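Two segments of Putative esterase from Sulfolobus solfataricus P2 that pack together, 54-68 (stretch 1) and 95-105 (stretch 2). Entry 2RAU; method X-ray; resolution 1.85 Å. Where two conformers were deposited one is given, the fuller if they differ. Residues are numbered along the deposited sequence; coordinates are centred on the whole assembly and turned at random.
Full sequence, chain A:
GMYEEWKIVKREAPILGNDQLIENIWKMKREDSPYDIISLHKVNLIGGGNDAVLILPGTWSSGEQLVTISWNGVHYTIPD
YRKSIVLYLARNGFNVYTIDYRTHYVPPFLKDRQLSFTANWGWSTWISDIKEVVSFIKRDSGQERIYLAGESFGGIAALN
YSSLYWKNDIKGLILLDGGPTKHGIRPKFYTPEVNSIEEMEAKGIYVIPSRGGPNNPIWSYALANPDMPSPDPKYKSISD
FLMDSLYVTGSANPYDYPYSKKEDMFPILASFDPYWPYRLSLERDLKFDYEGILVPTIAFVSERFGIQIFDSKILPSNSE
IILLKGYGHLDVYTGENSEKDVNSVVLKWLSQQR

Stretch 1 54-68: LILPGTWSSGEQLVT
Stretch 2, residues 95-105: NVYTIDYRTHY

Residues 54-56 and 95-100 are strands running side by side in the same direction, their axes 4.7 Å apart at closest approach and inclined by 30°. Leu54 pairs with Tyr97 in a parallel bridge, CA to CA 4.7 Å, and Ile55 N donates to Tyr97 O at 2.9 Å with a nearly straight angle of 166°. Beyond this point the pairing is carried by a side chain: Thr98, chi1 t, turns its OG1 to donate to Ile55 O at 2.8 Å.

Extended phi/psi values, near -110/129 for Leu54 and -112/122 for Ile55, send successive side chains to opposite faces of the sheet. Leu54 (t, p) lies on the same face as Tyr97 (m), and its CD1 reaches to 4.0 Å from Tyr97 CB, whereas the end of the tyrosine leads away. On the other face, Ile55 (m, t) extends its CD1 to 3.9 Å from Val96 CG1. Leu56 (m, t) points sideways, and its CD2 meets Ile99 CG2 at 3.8 Å.

Pro57 follows the strand as a compact bump pointing toward stretch 2. Its CD lies 3.6 Å from Ile99 CG2 and 3.8 Å from Tyr101 CZ, so the puckered ring (C-gamma exo) meets an aliphatic branch and an aromatic ring. A proline has no amide proton to offer, but its carbonyl remains available: Tyr101 OH donates to Pro57 O at 2.7 Å, in a contact at the edge of the tyrosine ring. Tyr101 (m) thus combines apolar packing with a polar tip that satisfies the backbone where the strand gives way to a loop.

That loop makes a type II turn from Gly58 to Ser61, with Trp60 at phi/psi 65/7, and leads the chain to Ser62, whose CA lies 4.7 Å from Asp100 CA. Helix 63-68 then runs at 137° to the strand, with axes 7.1 Å apart at closest approach. Ser62 (p) caps it, OG accepting from Gln65 N at 3.0 Å, while its CB rests over the face of the His104 ring, 3.8 Å from the centroid.

Gly63 suits a tight hollow. Its CA sits 3.3 Å from Thr98 OG1, and a CB here would point toward the strand and come 2.8 Å from Thr98 O, a clash; the bare backbone lets the first helical turn settle in. Asp100 (m) brings its carboxylate to that end of the helix, where Glu64 N donates to Asp100 OD1 at 2.9 Å. The extended Glu64 (t, t) then reaches along the edge of His104 (t), whose NE2 donates to Glu64 OE1 at 2.7 Å. Farther along the helix, Val67 (t) fills the space beside Thr98, CG2 to CG2 3.7 Å, and Leu66 CD2 approaches Thr98 OG1 to 3.5 Å. Thr98 therefore serves both neighbours: its hydroxyl bonds Ile55 O and also lies against Gly63 and Leu66, while its methyl packs on Val67.

Water completes the fit: one molecule donates to Ser61 O at 2.8 Å and accepts from Tyr101 N at 3.0 Å, bridging the two backbones.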

ATOM      1  N   LEU A  54       4.712   6.624  -9.134  1.00 23.52           N
ATOM      2  CA  LEU A  54       5.169   5.707  -8.094  1.00 24.80           C
ATOM      3  C   LEU A  54       4.054   5.588  -7.046  1.00 25.48           C
ATOM      4  O   LEU A  54       3.545   6.603  -6.515  1.00 24.02           O
ATOM      5  CB  LEU A  54       6.471   6.187  -7.427  1.00 25.99           C
ATOM      6  CG  LEU A  54       6.925   5.511  -6.120  1.00 22.65           C
ATOM      7  CD1 LEU A  54       7.240   4.008  -6.405  1.00 23.78           C
ATOM      8  CD2 LEU A  54       8.092   6.279  -5.505  1.00 24.38           C
ATOM      9  N   ILE A  55       3.695   4.352  -6.735  1.00 26.19           N
ATOM     10  CA  ILE A  55       2.661   4.067  -5.718  1.00 26.11           C
ATOM     11  C   ILE A  55       3.263   3.418  -4.494  1.00 24.04           C
ATOM     12  O   ILE A  55       3.888   2.385  -4.572  1.00 25.95           O
ATOM     13  CB  ILE A  55       1.489   3.230  -6.321  1.00 26.36           C
ATOM     14  CG1 ILE A  55       1.054   3.866  -7.672  1.00 29.21           C
ATOM     15  CG2 ILE A  55       0.299   3.123  -5.286  1.00 22.66           C
ATOM     16  CD1 ILE A  55      -0.189   3.297  -8.337  1.00 29.06           C
ATOM     17  N   LEU A  56       3.072   4.073  -3.360  1.00 20.36           N
ATOM     18  CA  LEU A  56       3.541   3.632  -2.063  1.00 23.71           C
ATOM     19  C   LEU A  56       2.487   2.762  -1.367  1.00 25.32           C
ATOM     20  O   LEU A  56       1.377   3.217  -1.117  1.00 24.64           O
ATOM     21  CB  LEU A  56       3.877   4.862  -1.227  1.00 23.82           C
ATOM     22  CG  LEU A  56       4.967   5.844  -1.737  1.00 24.45           C
ATOM     23  CD1 LEU A  56       5.259   6.925  -0.723  1.00 22.71           C
ATOM     24  CD2 LEU A  56       6.262   5.075  -2.175  1.00 23.19           C
ATOM     25  N   PRO A  57       2.811   1.494  -1.095  1.00 26.26           N
ATOM     26  CA  PRO A  57       1.832   0.683  -0.397  1.00 26.06           C
ATOM     27  C   PRO A  57       1.591   1.100   1.038  1.00 26.40           C
ATOM     28  O   PRO A  57       2.375   1.830   1.606  1.00 29.12           O
ATOM     29  CB  PRO A  57       2.453  -0.718  -0.407  1.00 24.38           C
ATOM     30  CG  PRO A  57       3.513  -0.649  -1.516  1.00 26.55           C
ATOM     31  CD  PRO A  57       4.018   0.724  -1.454  1.00 26.20           C
ATOM     32  N   GLY A  58       0.524   0.524   1.624  1.00 25.86           N
ATOM     33  CA  GLY A  58       0.121   0.788   2.995  1.00 26.05           C
ATOM     34  C   GLY A  58       0.674  -0.283   3.914  1.00 26.96           C
ATOM     35  O   GLY A  58       1.537  -1.034   3.526  1.00 26.03           O
ATOM     36  N   THR A  59       0.197  -0.301   5.160  1.00 27.78           N
ATOM     37  CA  THR A  59       0.683  -1.198   6.200  1.00 28.08           C
ATOM     38  C   THR A  59       0.503  -2.662   5.787  1.00 29.18           C
ATOM     39  O   THR A  59      -0.581  -3.061   5.372  1.00 27.53           O
ATOM     40  CB  THR A  59      -0.085  -0.949   7.512  1.00 27.25           C
ATOM     41  OG1 THR A  59      -0.139   0.450   7.733  1.00 29.78           O
ATOM     42  CG2 THR A  59       0.582  -1.594   8.723  1.00 27.68           C
ATOM     43  N   TRP A  60       1.593  -3.423   5.928  1.00 24.82           N
ATOM     44  CA  TRP A  60       1.710  -4.824   5.571  1.00 23.75           C
ATOM     45  C   TRP A  60       1.585  -5.061   4.079  1.00 23.61           C
ATOM     46  O   TRP A  60       1.608  -6.206   3.635  1.00 27.41           O
ATOM     47  CB  TRP A  60       0.667  -5.708   6.266  1.00 23.35           C
ATOM     48  CG  TRP A  60       0.671  -5.607   7.774  1.00 24.15           C
ATOM     49  CD1 TRP A  60       1.606  -6.124   8.649  1.00 26.88           C
ATOM     50  CD2 TRP A  60      -0.358  -5.046   8.571  1.00 26.32           C
ATOM     51  NE1 TRP A  60       1.238  -5.841   9.927  1.00 22.95           N
ATOM     52  CE2 TRP A  60       0.032  -5.198   9.918  1.00 26.49           C
ATOM     53  CE3 TRP A  60      -1.572  -4.406   8.271  1.00 28.72           C
ATOM     54  CZ2 TRP A  60      -0.746  -4.738  10.974  1.00 30.81           C
ATOM     55  CZ3 TRP A  60      -2.320  -3.901   9.317  1.00 33.42           C
ATOM     56  CH2 TRP A  60      -1.905  -4.073  10.654  1.00 29.09           C
ATOM     57  N   SER A  61       1.537  -3.995   3.300  1.00 24.32           N
ATOM     58  CA  SER A  61       1.425  -4.123   1.858  1.00 23.57           C
ATOM     59  C   SER A  61       2.810  -4.002   1.202  1.00 25.92           C
ATOM     60  O   SER A  61       3.796  -3.706   1.878  1.00 27.16           O
ATOM     61  CB  SER A  61       0.368  -3.145   1.322  1.00 25.87           C
ATOM     62  OG  SER A  61       0.074  -3.319  -0.092  1.00 25.09           O
ATOM     63  N   SER A  62       2.868  -4.367  -0.088  1.00 26.48           N
ATOM     64  CA  SER A  62       4.080  -4.397  -0.869  1.00 26.40           C
ATOM     65  C   SER A  62       3.786  -4.067  -2.337  1.00 26.52           C
ATOM     66  O   SER A  62       2.624  -4.175  -2.787  1.00 24.27           O
ATOM     67  CB  SER A  62       4.699  -5.785  -0.782  1.00 24.85           C
ATOM     68  OG  SER A  62       3.920  -6.772  -1.429  1.00 23.99           O
ATOM     69  N   GLY A  63       4.838  -3.721  -3.084  1.00 24.22           N
ATOM     70  CA  GLY A  63       4.715  -3.498  -4.503  1.00 25.04           C
ATOM     71  C   GLY A  63       4.279  -4.775  -5.196  1.00 24.97           C
ATOM     72  O   GLY A  63       3.486  -4.718  -6.121  1.00 28.33           O
ATOM     73  N   GLU A  64       4.813  -5.919  -4.754  1.00 24.32           N
ATOM     74  CA  GLU A  64       4.376  -7.200  -5.263  1.00 23.42           C
ATOM     75  C   GLU A  64       2.845  -7.377  -5.124  1.00 23.98           C
ATOM     76  O   GLU A  64       2.163  -7.739  -6.089  1.00 26.04           O
ATOM     77  CB  GLU A  64       5.109  -8.355  -4.538  1.00 24.77           C
ATOM     78  CG  GLU A  64       4.747  -9.694  -5.166  1.00 23.62           C
ATOM     79  CD  GLU A  64       5.346 -10.931  -4.512  1.00 25.32           C
ATOM     80  OE1 GLU A  64       6.155 -10.738  -3.598  1.00 28.73           O
ATOM     81  OE2 GLU A  64       4.996 -12.071  -4.953  1.00 27.30           O
ATOM     82  N   GLN A  65       2.308  -7.117  -3.944  1.00 24.78           N
ATOM     83  CA  GLN A  65       0.884  -7.197  -3.730  1.00 25.87           C
ATOM     84  C   GLN A  65       0.131  -6.316  -4.704  1.00 25.89           C
ATOM     85  O   GLN A  65      -0.898  -6.738  -5.241  1.00 27.44           O
ATOM     86  CB  GLN A  65       0.504  -6.829  -2.308  1.00 26.83           C
ATOM     87  CG  GLN A  65      -0.936  -7.179  -1.977  1.00 24.77           C
ATOM     88  CD  GLN A  65      -1.311  -6.827  -0.584  1.00 26.68           C
ATOM     89  OE1 GLN A  65      -0.967  -5.759  -0.060  1.00 27.79           O
ATOM     90  NE2 GLN A  65      -2.040  -7.741   0.051  1.00 24.69           N
ATOM     91  N   LEU A  66       0.662  -5.113  -4.937  1.00 25.54           N
ATOM     92  CA  LEU A  66       0.023  -4.122  -5.806  1.00 24.25           C
ATOM     93  C   LEU A  66       0.007  -4.455  -7.268  1.00 27.87           C
ATOM     94  O   LEU A  66      -0.793  -3.899  -8.024  1.00 26.87           O
ATOM     95  CB  LEU A  66       0.620  -2.740  -5.573  1.00 28.21           C
ATOM     96  CG  LEU A  66      -0.070  -1.835  -4.558  1.00 34.05           C
ATOM     97  CD1 LEU A  66      -0.674  -2.501  -3.325  1.00 34.02           C
ATOM     98  CD2 LEU A  66       0.676  -0.609  -4.236  1.00 27.90           C
ATOM     99  N   VAL A  67       0.883  -5.371  -7.674  1.00 25.09           N
ATOM    100  CA  VAL A  67       0.958  -5.803  -9.059  1.00 28.50           C
ATOM    101  C   VAL A  67       0.293  -7.165  -9.232  1.00 26.74           C
ATOM    102  O   VAL A  67      -0.552  -7.330 -10.068  1.00 25.14           O
ATOM    103  CB  VAL A  67       2.458  -5.910  -9.571  1.00 24.80           C
ATOM    104  CG1 VAL A  67       2.555  -6.358 -11.066  1.00 25.42           C
ATOM    105  CG2 VAL A  67       3.269  -4.627  -9.281  1.00 21.14           C
ATOM    106  N   THR A  68       0.710  -8.147  -8.447  1.00 25.28           N
ATOM    107  CA  THR A  68       0.243  -9.494  -8.661  1.00 26.01           C
ATOM    108  C   THR A  68      -0.547 -10.141  -7.502  1.00 25.75           C
ATOM    109  O   THR A  68      -0.931 -11.315  -7.598  1.00 27.24           O
ATOM    110  CB  THR A  68       1.414 -10.435  -9.097  1.00 29.50           C
ATOM    111  OG1 THR A  68       2.467 -10.321  -8.158  1.00 26.52           O
ATOM    112  CG2 THR A  68       1.951 -10.108 -10.513  1.00 29.81           C
ATOM    113  N   ASN A  95       4.051   4.556 -17.202  1.00 24.43           N
ATOM    114  CA  ASN A  95       5.058   3.763 -16.528  1.00 25.37           C
ATOM    115  C   ASN A  95       4.644   3.848 -15.051  1.00 25.67           C
ATOM    116  O   ASN A  95       4.626   4.931 -14.471  1.00 25.06           O
ATOM    117  CB  ASN A  95       6.475   4.312 -16.671  1.00 26.05           C
ATOM    118  CG  ASN A  95       7.058   4.169 -18.066  1.00 25.09           C
ATOM    119  OD1 ASN A  95       6.947   3.104 -18.703  1.00 27.59           O
ATOM    120  ND2 ASN A  95       7.666   5.248 -18.553  1.00 24.39           N
ATOM    121  N   VAL A  96       4.344   2.713 -14.446  1.00 25.99           N
ATOM    122  CA  VAL A  96       3.922   2.678 -13.043  1.00 24.11           C
ATOM    123  C   VAL A  96       4.920   1.854 -12.249  1.00 25.72           C
ATOM    124  O   VAL A  96       5.299   0.795 -12.662  1.00 26.89           O
ATOM    125  CB  VAL A  96       2.488   2.104 -12.866  1.00 25.15           C
ATOM    126  CG1 VAL A  96       1.989   2.289 -11.389  1.00 26.78           C
ATOM    127  CG2 VAL A  96       1.522   2.779 -13.943  1.00 24.42           C
ATOM    128  N   TYR A  97       5.320   2.372 -11.097  1.00 24.61           N
ATOM    129  CA  TYR A  97       6.315   1.760 -10.277  1.00 24.93           C
ATOM    130  C   TYR A  97       5.758   1.608  -8.893  1.00 24.42           C
ATOM    131  O   TYR A  97       4.877   2.360  -8.467  1.00 24.70           O
ATOM    132  CB  TYR A  97       7.571   2.653 -10.182  1.00 24.58           C
ATOM    133  CG  TYR A  97       8.258   3.005 -11.491  1.00 25.43           C
ATOM    134  CD1 TYR A  97       7.818   4.074 -12.274  1.00 22.94           C
ATOM    135  CD2 TYR A  97       9.372   2.318 -11.912  1.00 24.19           C
ATOM    136  CE1 TYR A  97       8.481   4.446 -13.443  1.00 22.73           C
ATOM    137  CE2 TYR A  97      10.051   2.688 -13.097  1.00 26.38           C
ATOM    138  CZ  TYR A  97       9.590   3.749 -13.852  1.00 23.03           C
ATOM    139  OH  TYR A  97      10.313   4.094 -14.974  1.00 24.71           O
ATOM    140  N   THR A  98       6.274   0.628  -8.153  0.50 26.22           N
ATOM    141  CA  THR A  98       5.851   0.430  -6.785  0.50 24.08           C
ATOM    142  C   THR A  98       6.948  -0.333  -6.024  0.50 24.23           C
ATOM    143  O   THR A  98       7.614  -1.189  -6.567  0.50 23.57           O
ATOM    144  CB  THR A  98       4.442  -0.229  -6.691  0.50 26.52           C
ATOM    145  OG1 THR A  98       4.045  -0.346  -5.311  0.50 17.63           O
ATOM    146  CG2 THR A  98       4.393  -1.610  -7.425  0.50 21.23           C
ATOM    147  N   ILE A  99       7.059  -0.012  -4.746  1.00 25.07           N
ATOM    148  CA  ILE A  99       8.167  -0.394  -3.858  1.00 25.46           C
ATOM    149  C   ILE A  99       7.762  -1.496  -2.883  1.00 25.61           C
ATOM    150  O   ILE A  99       6.626  -1.497  -2.356  1.00 25.70           O
ATOM    151  CB  ILE A  99       8.636   0.868  -3.068  1.00 25.46           C
ATOM    152  CG1 ILE A  99       9.814   0.531  -2.142  1.00 27.67           C
ATOM    153  CG2 ILE A  99       7.476   1.512  -2.283  1.00 25.83           C
ATOM    154  CD1 ILE A  99      10.504   1.776  -1.366  1.00 24.08           C
ATOM    155  N   ASP A 100       8.680  -2.463  -2.737  1.00 25.58           N
ATOM    156  CA  ASP A 100       8.660  -3.443  -1.690  1.00 25.41           C
ATOM    157  C   ASP A 100       9.530  -2.884  -0.554  1.00 27.34           C
ATOM    158  O   ASP A 100      10.734  -2.672  -0.707  1.00 27.53           O
ATOM    159  CB  ASP A 100       9.202  -4.774  -2.112  1.00 25.10           C
ATOM    160  CG  ASP A 100       8.414  -5.407  -3.228  1.00 27.01           C
ATOM    161  OD1 ASP A 100       7.175  -5.320  -3.206  1.00 28.82           O
ATOM    162  OD2 ASP A 100       9.009  -6.071  -4.095  1.00 29.20           O
ATOM    163  N   TYR A 101       8.886  -2.568   0.558  1.00 26.03           N
ATOM    164  CA  TYR A 101       9.579  -2.079   1.724  1.00 25.81           C
ATOM    165  C   TYR A 101      10.373  -3.221   2.334  1.00 26.22           C
ATOM    166  O   TYR A 101      10.163  -4.375   1.980  1.00 26.27           O
ATOM    167  CB  TYR A 101       8.597  -1.639   2.777  1.00 27.08           C
ATOM    168  CG  TYR A 101       7.654  -0.543   2.374  1.00 28.04           C
ATOM    169  CD1 TYR A 101       8.133   0.677   1.874  1.00 26.43           C
ATOM    170  CD2 TYR A 101       6.288  -0.696   2.539  1.00 31.36           C
ATOM    171  CE1 TYR A 101       7.255   1.707   1.539  1.00 24.87           C
ATOM    172  CE2 TYR A 101       5.410   0.322   2.226  1.00 26.20           C
ATOM    173  CZ  TYR A 101       5.885   1.529   1.734  1.00 28.06           C
ATOM    174  OH  TYR A 101       4.964   2.518   1.443  1.00 25.01           O
ATOM    175  N   ARG A 102      11.206  -2.902   3.318  1.00 23.02           N
ATOM    176  CA  ARG A 102      12.033  -3.914   3.992  1.00 25.30           C
ATOM    177  C   ARG A 102      11.208  -5.032   4.639  1.00 25.89           C
ATOM    178  O   ARG A 102      11.692  -6.175   4.813  1.00 24.04           O
ATOM    179  CB  ARG A 102      12.965  -3.246   5.011  1.00 23.64           C
ATOM    180  CG  ARG A 102      13.890  -2.201   4.386  1.00 25.47           C
ATOM    181  CD  ARG A 102      14.824  -1.632   5.389  1.00 23.79           C
ATOM    182  NE  ARG A 102      15.480  -0.448   4.860  1.00 27.04           N
ATOM    183  CZ  ARG A 102      16.695  -0.023   5.201  1.00 29.34           C
ATOM    184  NH1 ARG A 102      17.454  -0.668   6.060  1.00 26.03           N
ATOM    185  NH2 ARG A 102      17.164   1.060   4.631  1.00 24.79           N
ATOM    186  N   THR A 103       9.987  -4.689   5.020  1.00 25.27           N
ATOM    187  CA  THR A 103       8.992  -5.629   5.586  1.00 24.61           C
ATOM    188  C   THR A 103       8.728  -6.805   4.650  1.00 25.26           C
ATOM    189  O   THR A 103       8.381  -7.893   5.088  1.00 25.51           O
ATOM    190  CB  THR A 103       7.674  -4.888   5.909  1.00 21.56           C
ATOM    191  OG1 THR A 103       7.317  -4.092   4.763  1.00 26.22           O
ATOM    192  CG2 THR A 103       7.820  -4.084   7.190  1.00 26.75           C
ATOM    193  N   HIS A 104       8.973  -6.603   3.348  1.00 24.34           N
ATOM    194  CA  HIS A 104       8.774  -7.630   2.385  1.00 26.88           C
ATOM    195  C   HIS A 104       9.859  -8.711   2.363  1.00 26.75           C
ATOM    196  O   HIS A 104       9.736  -9.666   1.605  1.00 25.77           O
ATOM    197  CB  HIS A 104       8.604  -7.061   0.997  1.00 24.95           C
ATOM    198  CG  HIS A 104       7.884  -7.958   0.055  1.00 25.69           C
ATOM    199  ND1 HIS A 104       6.683  -8.587   0.371  1.00 29.46           N
ATOM    200  CD2 HIS A 104       8.160  -8.301  -1.230  1.00 30.65           C
ATOM    201  CE1 HIS A 104       6.285  -9.292  -0.676  1.00 25.87           C
ATOM    202  NE2 HIS A 104       7.160  -9.129  -1.661  1.00 27.23           N
ATOM    203  N   TYR A 105      10.854  -8.578   3.235  1.00 24.35           N
ATOM    204  CA  TYR A 105      11.973  -9.520   3.324  1.00 23.30           C
ATOM    205  C   TYR A 105      12.068 -10.171   4.705  1.00 24.10           C
ATOM    206  O   TYR A 105      12.956 -11.010   4.936  1.00 26.24           O
ATOM    207  CB  TYR A 105      13.284  -8.813   2.936  1.00 27.13           C
ATOM    208  CG  TYR A 105      13.235  -8.495   1.466  1.00 23.62           C
ATOM    209  CD1 TYR A 105      13.564  -9.457   0.561  1.00 34.81           C
ATOM    210  CD2 TYR A 105      12.764  -7.264   1.005  1.00 25.39           C
ATOM    211  CE1 TYR A 105      13.421  -9.232  -0.758  1.00 34.55           C
ATOM    212  CE2 TYR A 105      12.604  -7.038  -0.307  1.00 27.98           C
ATOM    213  CZ  TYR A 105      12.963  -8.027  -1.191  1.00 27.75           C
ATOM    214  OH  TYR A 105      12.875  -7.865  -2.547  1.00 35.94           O
TER
HETATM  215  O   HOH W   1       4.760  -4.544   4.261  1.00 16.91           O
HETATM  216  O   HOH W   2       6.578  -4.118   1.566  1.00 18.75           O